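Local coordinates for protease (Helicobacter pylori, PDB 5EUF) that hydrolyses proteins as a zinc-dependent peptidase of the M16 family and probably cleaves the cytoplasmic domain of human junctional adhesion molecule A, at the interface of chains A and B. Sequence-based numbering; all coordinates share one arbitrary frame. Chains: chain A/B, Protease.

Contacts 1 and 2 lie along one antiparallel pairing of strand 238-243 from chain A with the same strand from chain B. Their C-alpha centres are about 16 Å apart. The interface is two-fold symmetric. The loop aspartate before the strand binds residue 243 of the partner in both contacts, with the chains exchanged. Contact 1 adds side chains from helix 142-154 of chain B. Contact 2 is mainly backbone pairing. The centre of contact 1 lies about 25 Å from B:Glu56, and that of contact 2 about 29 Å from A:Glu56, so neither forms part of an active site. The structure alone does not show whether this dimer is biological.

Contact 1: the interface of chains A and B. Residues chain A 156, 235, 238; chain B 145, 149, 241-243.
A:Asp235 rests its side chain against B:Val242 at the interface. It is poorly ordered, so its contacts are approximate. The apolar part is little more than the methyl CG1 of B:Val242 and the end methyl CE of B:Met145, a selenomethionine, both against the polar carboxylate. The aspartate and valine side chains run side by side and point the same way. CG1 of B:Val242 stands anti to its backbone N (chi1 176°), which puts this methyl beside OD2 of the A:Asp235 carboxylate, 3.6 Å away. B:Met145 comes from the opposite direction, with CE 3.9 Å from OD2 of A:Asp235.

Further out, the carboxylate sits among arginine groups. NE of B:Arg149 is 4.0 Å from OD2 of A:Asp235, a long salt bridge. The carboxylate and guanidinium planes are only about 3° apart, and the side chains slide past each other in opposite directions. B:Arg149 bends at chi2 and chi3 to turn its head this way from helix 142-154. Within chain A, NH2 of A:Arg238 is 3.9 Å from OD1 of A:Asp235, and OD1 lies in the plane of that guanidinium. The A:Arg238 chain is extended and crosses B:Arg149 at about a right angle. The carboxylate probably offsets the charge of both arginines.

At the polar rim the main chain takes over. The loop of chain A meets the end of strand 238-243 of chain B. The imidazole of B:His243 turns an edge to the carbonyl O of A:Asp235, which lies in the ring plane on the CD2 side. The backbone N of B:His243 donates a hydrogen bond to this O of A:Asp235 over 2.7 Å, tilted 16° from the carbonyl plane.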
loop_
_atom_site.group_PDB
_atom_site.type_symbol
_atom_site.label_atom_id
_atom_site.label_comp_id
_atom_site.label_asym_id
_atom_site.label_seq_id
_atom_site.Cartn_x
_atom_site.Cartn_y
_atom_site.Cartn_z
ATOM N N VAL A 156 -0.990 -6.050 2.894
ATOM C CA VAL A 156 -1.774 -5.059 2.172
ATOM C C VAL A 156 -1.659 -3.671 2.799
ATOM O O VAL A 156 -1.636 -2.656 2.099
ATOM C CB VAL A 156 -3.254 -5.480 2.119
ATOM C CG1 VAL A 156 -4.115 -4.366 1.549
ATOM C CG2 VAL A 156 -3.404 -6.755 1.301
ATOM N N ASP A 235 -7.595 -13.566 5.185
ATOM C CA ASP A 235 -8.918 -14.166 5.094
ATOM C C ASP A 235 -9.053 -15.131 3.921
ATOM O O ASP A 235 -10.162 -15.409 3.467
ATOM C CB ASP A 235 -9.966 -13.059 4.977
ATOM C CG ASP A 235 -9.453 -11.850 4.202
ATOM O OD1 ASP A 235 -8.443 -11.986 3.478
ATOM O OD2 ASP A 235 -10.058 -10.765 4.316
ATOM N N ARG A 238 -3.861 -15.604 -1.189
ATOM C CA ARG A 238 -3.519 -14.531 -2.116
ATOM C C ARG A 238 -2.441 -15.020 -3.072
ATOM O O ARG A 238 -1.479 -15.660 -2.646
ATOM C CB ARG A 238 -3.041 -13.288 -1.359
ATOM C CG ARG A 238 -4.037 -12.777 -0.332
ATOM C CD ARG A 238 -3.434 -11.717 0.573
ATOM N NE ARG A 238 -4.356 -11.362 1.650
ATOM C CZ ARG A 238 -4.061 -10.547 2.658
ATOM N NH1 ARG A 238 -2.862 -9.992 2.739
ATOM N NH2 ARG A 238 -4.969 -10.289 3.589
HETATM N N MSE B 145 -16.933 -4.816 0.985
HETATM C CA MSE B 145 -15.676 -5.502 1.269
HETATM C C MSE B 145 -15.017 -5.981 -0.017
HETATM O O MSE B 145 -13.802 -5.871 -0.180
HETATM C CB MSE B 145 -15.905 -6.688 2.206
HETATM C CG MSE B 145 -14.630 -7.372 2.674
HETATM SE SE MSE B 145 -13.560 -6.236 3.842
HETATM C CE MSE B 145 -12.204 -7.535 4.379
ATOM N N ARG B 149 -11.332 -4.842 -1.088
ATOM C CA ARG B 149 -10.306 -5.873 -1.214
ATOM C C ARG B 149 -9.834 -6.045 -2.658
ATOM O O ARG B 149 -8.716 -6.505 -2.898
ATOM C CB ARG B 149 -10.818 -7.212 -0.673
ATOM C CG ARG B 149 -11.061 -7.238 0.833
ATOM C CD ARG B 149 -9.767 -7.142 1.635
ATOM N NE ARG B 149 -8.896 -8.299 1.440
ATOM C CZ ARG B 149 -7.812 -8.300 0.667
ATOM N NH1 ARG B 149 -7.458 -7.202 0.015
ATOM N NH2 ARG B 149 -7.080 -9.399 0.548
ATOM N N VAL B 241 -8.607 -14.434 -2.007
ATOM C CA VAL B 241 -9.858 -14.973 -1.498
ATOM C C VAL B 241 -10.207 -14.298 -0.182
ATOM O O VAL B 241 -9.358 -14.168 0.699
ATOM C CB VAL B 241 -9.782 -16.499 -1.300
ATOM C CG1 VAL B 241 -11.021 -17.005 -0.579
ATOM C CG2 VAL B 241 -9.615 -17.196 -2.640
ATOM N N VAL B 242 -11.452 -13.851 -0.053
ATOM C CA VAL B 242 -11.891 -13.209 1.178
ATOM C C VAL B 242 -13.005 -13.996 1.863
ATOM O O VAL B 242 -14.140 -14.027 1.389
ATOM C CB VAL B 242 -12.373 -11.772 0.920
ATOM C CG1 VAL B 242 -12.913 -11.158 2.202
ATOM C CG2 VAL B 242 -11.239 -10.933 0.355
ATOM N N HIS B 243 -12.665 -14.640 2.974
ATOM C CA HIS B 243 -13.654 -15.329 3.790
ATOM C C HIS B 243 -14.242 -14.372 4.822
ATOM O O HIS B 243 -13.519 -13.818 5.651
ATOM C CB HIS B 243 -13.040 -16.546 4.485
ATOM C CG HIS B 243 -12.830 -17.719 3.579
ATOM N ND1 HIS B 243 -13.833 -18.614 3.277
ATOM C CD2 HIS B 243 -11.731 -18.147 2.914
ATOM C CE1 HIS B 243 -13.362 -19.541 2.462
ATOM N NE2 HIS B 243 -12.090 -19.280 2.224
#

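Contact 2: the interface of chains A and B. Residues chain A 239-241, 243; chain B 235-238.
The imidazole of A:His243 turns its CD2 edge to the loop of chain B that leads into its strand. The carbonyl O of B:Asp235 lies at that edge, 3.4 Å from CD2 of A:His243. CA of B:Gly236 lies at the same edge, 4.1 Å from CD2 of A:His243. CG of the histidine lies anti to its carbonyl carbon (chi1 -66°), and this turns the ring towards the loop while the backbone N reaches the same carbonyl. The methylene CB of B:Asp235 passes 3.5 Å from the carbonyl O of A:His243. This aspartate is poorly ordered, so its carboxylate position carries little weight, and the bond that its O accepts is approximate.

Backbone hydrogen bonds join the chains here. The N of A:His243 donates to the O of B:Asp235 over 2.6 Å, in the carbonyl plane. The N of A:Val241 donates to the O of B:Ala237 over 3.0 Å, nearly in line with that carbonyl. As the donors rise from 241 to 243, the acceptors fall from 237 to 235, so the strands run antiparallel.

The side chains between them are small. The methyl CG1 of A:Val241 packs 3.7 Å from the methyl CB of B:Ala237. A:Val241 and B:Ala237 lose the most surface to the partner in this patch. B:Gly236 passes close to the carbonyl O of A:Val241, with no side chain in the way. Next along, the carbonyl O of A:Thr239 lies 3.5 Å from CA of B:Arg238.

The pairing involves main-chain groups, so it probably depends more on strand register than on particular side chains. A:Ala240 forms an antiparallel bridge with B:Arg238. By symmetry this register places residue 239 of each chain near the two-fold axis. In the fold, strand 238-243 follows the loop after helix 202-213, precedes strand 251-258, and here pairs with its copy in the deposited assembly.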
loop_
_atom_site.group_PDB
_atom_site.type_symbol
_atom_site.label_atom_id
_atom_site.label_comp_id
_atom_site.label_asym_id
_atom_site.label_seq_id
_atom_site.Cartn_x
_atom_site.Cartn_y
_atom_site.Cartn_z
ATOM N N THR A 239 -2.606 -14.746 -4.363
ATOM C CA THR A 239 -1.602 -15.137 -5.352
ATOM C C THR A 239 -1.263 -14.000 -6.314
ATOM O O THR A 239 -2.059 -13.083 -6.520
ATOM C CB THR A 239 -2.053 -16.357 -6.196
ATOM O OG1 THR A 239 -3.063 -15.957 -7.131
ATOM C CG2 THR A 239 -2.582 -17.477 -5.311
ATOM N N ALA A 240 -0.074 -14.077 -6.903
ATOM C CA ALA A 240 0.346 -13.140 -7.939
ATOM C C ALA A 240 1.408 -13.774 -8.833
ATOM O O ALA A 240 2.416 -14.276 -8.342
ATOM C CB ALA A 240 0.873 -11.859 -7.318
ATOM N N VAL A 241 1.179 -13.764 -10.141
ATOM C CA VAL A 241 2.183 -14.267 -11.070
ATOM C C VAL A 241 2.928 -13.091 -11.697
ATOM O O VAL A 241 2.322 -12.092 -12.084
ATOM C CB VAL A 241 1.557 -15.176 -12.167
ATOM C CG1 VAL A 241 0.062 -14.948 -12.275
ATOM C CG2 VAL A 241 2.244 -14.977 -13.514
ATOM N N HIS A 243 5.446 -12.032 -14.683
ATOM C CA HIS A 243 6.191 -12.229 -15.917
ATOM C C HIS A 243 7.230 -11.126 -16.062
ATOM O O HIS A 243 6.888 -9.943 -16.092
ATOM C CB HIS A 243 5.257 -12.239 -17.129
ATOM C CG HIS A 243 4.321 -13.406 -17.166
ATOM N ND1 HIS A 243 4.657 -14.611 -17.745
ATOM C CD2 HIS A 243 3.056 -13.550 -16.706
ATOM C CE1 HIS A 243 3.640 -15.448 -17.636
ATOM N NE2 HIS A 243 2.657 -14.828 -17.009
ATOM N N ASP B 235 2.168 -7.377 -14.236
ATOM C CA ASP B 235 3.040 -8.372 -14.841
ATOM C C ASP B 235 2.468 -9.786 -14.769
ATOM O O ASP B 235 3.212 -10.765 -14.825
ATOM C CB ASP B 235 4.409 -8.327 -14.156
ATOM C CG ASP B 235 4.309 -8.010 -12.667
ATOM O OD1 ASP B 235 3.281 -8.353 -12.045
ATOM O OD2 ASP B 235 5.257 -7.412 -12.119
ATOM N N GLY B 236 1.148 -9.889 -14.641
ATOM C CA GLY B 236 0.502 -11.183 -14.505
ATOM C C GLY B 236 -0.682 -11.167 -13.557
ATOM O O GLY B 236 -0.911 -10.191 -12.838
ATOM N N ALA B 237 -1.430 -12.267 -13.552
ATOM C CA ALA B 237 -2.682 -12.362 -12.805
ATOM C C ALA B 237 -2.494 -12.200 -11.300
ATOM O O ALA B 237 -1.508 -12.664 -10.733
ATOM C CB ALA B 237 -3.363 -13.690 -13.104
ATOM N N ARG B 238 -3.452 -11.537 -10.660
ATOM C CA ARG B 238 -3.449 -11.378 -9.209
ATOM C C ARG B 238 -4.773 -11.856 -8.627
ATOM O O ARG B 238 -5.838 -11.458 -9.094
ATOM C CB ARG B 238 -3.194 -9.918 -8.823
ATOM C CG ARG B 238 -1.905 -9.347 -9.393
ATOM C CD ARG B 238 -1.761 -7.859 -9.109
ATOM N NE ARG B 238 -0.583 -7.304 -9.773
ATOM C CZ ARG B 238 -0.255 -6.016 -9.771
ATOM N NH1 ARG B 238 -1.017 -5.135 -9.138
ATOM N NH2 ARG B 238 0.835 -5.606 -10.406
#